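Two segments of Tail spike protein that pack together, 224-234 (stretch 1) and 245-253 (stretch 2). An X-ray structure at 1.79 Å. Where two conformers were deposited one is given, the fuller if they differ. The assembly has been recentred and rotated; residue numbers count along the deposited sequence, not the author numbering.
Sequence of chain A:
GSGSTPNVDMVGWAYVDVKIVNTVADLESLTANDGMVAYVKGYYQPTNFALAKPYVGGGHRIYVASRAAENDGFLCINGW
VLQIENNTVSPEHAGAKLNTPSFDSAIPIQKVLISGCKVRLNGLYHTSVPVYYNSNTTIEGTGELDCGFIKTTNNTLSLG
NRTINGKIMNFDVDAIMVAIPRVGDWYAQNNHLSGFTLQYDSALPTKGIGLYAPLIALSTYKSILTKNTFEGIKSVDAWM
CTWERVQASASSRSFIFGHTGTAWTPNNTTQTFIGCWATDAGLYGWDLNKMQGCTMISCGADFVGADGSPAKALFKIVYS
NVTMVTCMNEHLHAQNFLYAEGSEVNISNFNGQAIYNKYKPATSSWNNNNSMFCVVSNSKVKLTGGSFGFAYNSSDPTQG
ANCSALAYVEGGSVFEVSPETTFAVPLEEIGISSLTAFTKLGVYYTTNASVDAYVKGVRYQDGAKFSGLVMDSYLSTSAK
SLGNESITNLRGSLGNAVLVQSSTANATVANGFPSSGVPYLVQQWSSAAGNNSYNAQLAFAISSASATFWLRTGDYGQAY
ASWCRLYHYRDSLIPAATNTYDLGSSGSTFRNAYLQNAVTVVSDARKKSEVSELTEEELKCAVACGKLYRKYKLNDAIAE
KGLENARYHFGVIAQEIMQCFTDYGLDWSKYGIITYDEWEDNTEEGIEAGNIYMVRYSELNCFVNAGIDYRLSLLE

Stretch 1 224-234: ILTKNTFEGIK
Stretch 2, residues 245-253: RVQASASSR

Two neighbouring strands, 224-227 and 247-250, run parallel in extended conformation, their axes 4.8 Å apart and only 3° from exact alignment. Ile224 (phi/psi -119/129) opens the ladder: its O accepts from Gln247 N at 2.9 Å. Its m,t side chain lies sideways, CB 4.4 Å from Val246 CG2, a loose apolar contact between beta-branched residues, which favour extended backbone.

Leu225 pairs with Gln247 (CA-CA 4.8 Å), both side chains on one face. The leucine is t,p and the glutamine t,t, so Leu225 CD1 reaches Gln247 CD at 3.3 Å; the long glutamine offers its flank to the methyl while Gln247 NE2 donates to Ser249 OG at 2.8 Å.

On the other face, Thr226 (chi1 p) pairs with Ala248, CA-CA 5.0 Å. Thr226 N donates to Gln247 O at 2.9 Å, and Thr226 O accepts from Ser249 N at 2.8 Å, the alternation typical of parallel strands. Thr226 OG1 sits 3.8 Å from Ala248 CB and finds no polar partner.

At Lys227 (-157/168; p,t,m,t) CA gives a CA-H...O contact to Ser249 O, 3.4 Å, while the end of the side chain leads away. Asn228 (58/43), with positive phi, turns the chain and points its CB away.

Thr229 (-119/164, chi1 p) resumes contact: its OG1 donates to Ser249 O at 3.0 Å and its O accepts from Ser251 N at 2.9 Å. Small Ala250 lets the threonine come close, OG1 to CB 3.4 Å.

Phe230 (-84/-46, chi1 t, chi2 70°) lies at another corner. Its O accepts from Ser252 N at 2.9 Å and, weakly, from Arg253 N at 3.4 Å. Ser252 CB lies over one ring face, 3.8 Å from the Phe230 ring centroid, a CH-pi contact for which a compact side chain is well suited.

Glu231 (-128/134; m,t) pairs with Arg253 (m,t,m), CA-CA 4.9 Å, side chains on the same face. Glu231 OE2 meets Arg253 NH2 at 3.0 Å, near the guanidinium plane, in a salt bridge. One water links Glu231 OE2, Arg253 NE and Ser252 OG at 2.7, 2.9 and 2.8 Å.

Gly232 (-79/-72) donates from N to Arg253 O at 3.0 Å. An ideal CB here would clash with Ala248 CB at 2.8 Å.

Ile233 (-123/128; m,t) sends CD1 to Val246 CG1 at 3.3 Å, an apolar contact. Extended, all-t Lys234 (-137/124) bridges its NZ to Glu231 OE1 at 2.8 Å; the carboxylate thus serves two cations, with Lys234 NZ 4.0 Å from Arg253 NH2.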

# COMPACT_ATOMS: atom_id res chain seq x y z
N ILE A 224 4.21 -10.64 20.46
CA ILE A 224 4.66 -10.19 21.77
C ILE A 224 3.63 -9.22 22.31
O ILE A 224 3.26 -8.25 21.64
CB ILE A 224 6.04 -9.52 21.72
CG1 ILE A 224 7.10 -10.56 21.35
CG2 ILE A 224 6.37 -8.88 23.07
CD1 ILE A 224 8.42 -9.96 21.01
N LEU A 225 3.19 -9.46 23.54
CA LEU A 225 2.22 -8.61 24.22
C LEU A 225 2.90 -7.94 25.40
O LEU A 225 3.44 -8.63 26.26
CB LEU A 225 1.05 -9.43 24.73
CG LEU A 225 0.15 -8.73 25.77
CD1 LEU A 225 -0.59 -7.56 25.15
CD2 LEU A 225 -0.80 -9.72 26.41
N THR A 226 2.85 -6.63 25.47
CA THR A 226 3.20 -5.93 26.71
C THR A 226 1.94 -5.31 27.27
O THR A 226 1.14 -4.73 26.53
CB THR A 226 4.31 -4.87 26.51
OG1 THR A 226 3.81 -3.73 25.80
CG2 THR A 226 5.48 -5.44 25.75
N LYS A 227 1.75 -5.44 28.58
CA LYS A 227 0.58 -4.86 29.20
C LYS A 227 0.86 -4.66 30.67
O LYS A 227 1.87 -5.13 31.22
CB LYS A 227 -0.67 -5.71 28.97
CG LYS A 227 -0.65 -7.05 29.65
CD LYS A 227 -1.98 -7.82 29.46
CE LYS A 227 -3.03 -7.40 30.46
NZ LYS A 227 -4.14 -8.41 30.55
N ASN A 228 -0.03 -3.89 31.31
CA ASN A 228 0.20 -3.41 32.66
C ASN A 228 1.50 -2.60 32.72
O ASN A 228 2.29 -2.76 33.64
CB ASN A 228 0.24 -4.55 33.69
CG ASN A 228 -1.11 -5.21 33.86
OD1 ASN A 228 -2.14 -4.57 33.71
ND2 ASN A 228 -1.11 -6.50 34.14
N THR A 229 1.72 -1.75 31.72
CA THR A 229 2.88 -0.87 31.66
C THR A 229 2.45 0.59 31.65
O THR A 229 1.30 0.93 31.35
CB THR A 229 3.73 -1.10 30.39
OG1 THR A 229 3.02 -0.65 29.22
CG2 THR A 229 4.12 -2.55 30.26
N PHE A 230 3.42 1.45 31.93
CA PHE A 230 3.29 2.89 31.74
C PHE A 230 3.62 3.26 30.30
O PHE A 230 2.89 4.03 29.65
CB PHE A 230 4.22 3.61 32.72
CG PHE A 230 4.24 5.10 32.60
CD1 PHE A 230 3.14 5.85 32.98
CD2 PHE A 230 5.37 5.77 32.16
CE1 PHE A 230 3.17 7.24 32.91
CE2 PHE A 230 5.40 7.15 32.08
CZ PHE A 230 4.30 7.88 32.44
N GLU A 231 4.72 2.71 29.79
CA GLU A 231 5.11 2.84 28.39
C GLU A 231 5.36 1.44 27.87
O GLU A 231 6.00 0.63 28.55
CB GLU A 231 6.37 3.72 28.26
CG GLU A 231 6.09 5.16 28.59
CD GLU A 231 7.34 6.01 28.86
OE1 GLU A 231 8.47 5.47 28.92
OE2 GLU A 231 7.18 7.23 29.05
N GLY A 232 4.83 1.12 26.68
CA GLY A 232 4.87 -0.25 26.22
C GLY A 232 6.21 -0.67 25.63
O GLY A 232 6.94 -1.46 26.23
N ILE A 233 6.49 -0.15 24.44
CA ILE A 233 7.72 -0.41 23.70
C ILE A 233 8.38 0.94 23.42
O ILE A 233 7.72 1.86 22.92
CB ILE A 233 7.44 -1.20 22.41
CG1 ILE A 233 6.87 -2.59 22.76
CG2 ILE A 233 8.73 -1.33 21.57
CD1 ILE A 233 6.34 -3.33 21.58
N LYS A 234 9.66 1.06 23.76
CA LYS A 234 10.34 2.35 23.75
C LYS A 234 11.74 2.20 23.15
O LYS A 234 12.55 1.43 23.66
CB LYS A 234 10.43 2.88 25.17
CG LYS A 234 10.96 4.27 25.28
CD LYS A 234 10.83 4.76 26.72
CE LYS A 234 11.03 6.25 26.81
NZ LYS A 234 10.84 6.73 28.23
N ARG A 245 2.10 -8.71 14.87
CA ARG A 245 1.23 -9.08 15.98
C ARG A 245 1.84 -8.73 17.33
O ARG A 245 1.78 -9.51 18.30
CB ARG A 245 0.87 -10.57 15.91
CG ARG A 245 -0.21 -10.82 14.83
CD ARG A 245 -1.61 -10.81 15.39
NE ARG A 245 -1.89 -9.57 16.10
CZ ARG A 245 -1.94 -9.44 17.42
NH1 ARG A 245 -2.15 -8.23 17.94
NH2 ARG A 245 -1.78 -10.49 18.21
N VAL A 246 2.39 -7.52 17.41
CA VAL A 246 2.90 -6.96 18.65
C VAL A 246 1.84 -6.03 19.20
O VAL A 246 1.34 -5.14 18.49
CB VAL A 246 4.25 -6.25 18.44
CG1 VAL A 246 4.70 -5.56 19.71
CG2 VAL A 246 5.28 -7.25 17.99
N GLN A 247 1.50 -6.22 20.47
CA GLN A 247 0.50 -5.41 21.14
C GLN A 247 1.19 -4.69 22.28
O GLN A 247 1.89 -5.32 23.08
CB GLN A 247 -0.64 -6.26 21.69
CG GLN A 247 -1.62 -5.47 22.55
CD GLN A 247 -2.80 -6.29 23.06
OE1 GLN A 247 -2.97 -7.46 22.72
NE2 GLN A 247 -3.61 -5.67 23.91
N ALA A 248 1.00 -3.38 22.34
CA ALA A 248 1.53 -2.58 23.44
C ALA A 248 0.35 -1.90 24.15
O ALA A 248 -0.24 -0.94 23.64
CB ALA A 248 2.54 -1.56 22.93
N SER A 249 0.03 -2.44 25.32
CA SER A 249 -1.01 -1.89 26.17
C SER A 249 -0.32 -1.12 27.29
O SER A 249 0.44 -1.69 28.07
CB SER A 249 -1.91 -3.00 26.71
OG SER A 249 -2.50 -3.74 25.65
N ALA A 250 -0.57 0.19 27.35
CA ALA A 250 0.15 1.07 28.26
C ALA A 250 -0.78 2.16 28.77
O ALA A 250 -1.72 2.54 28.08
CB ALA A 250 1.33 1.73 27.55
N SER A 251 -0.49 2.67 29.97
CA SER A 251 -1.31 3.75 30.49
C SER A 251 -0.95 5.11 29.92
O SER A 251 -1.82 5.99 29.89
CB SER A 251 -1.24 3.80 32.03
OG SER A 251 0.07 4.17 32.44
N SER A 252 0.28 5.33 29.44
CA SER A 252 0.67 6.63 28.91
C SER A 252 0.97 6.60 27.41
O SER A 252 0.28 7.27 26.63
CB SER A 252 1.88 7.16 29.69
OG SER A 252 2.27 8.44 29.20
N ARG A 253 1.98 5.84 26.97
CA ARG A 253 2.32 5.76 25.54
C ARG A 253 2.57 4.30 25.17
O ARG A 253 3.36 3.62 25.82
CB ARG A 253 3.55 6.61 25.20
CG ARG A 253 3.36 8.11 25.43
CD ARG A 253 4.59 8.91 25.00
NE ARG A 253 5.66 8.80 25.97
CZ ARG A 253 6.93 9.11 25.73
NH1 ARG A 253 7.31 9.57 24.55
NH2 ARG A 253 7.85 8.96 26.69
O HOH W 1 4.97 8.78 28.77
O HOH W 2 10.32 9.61 28.21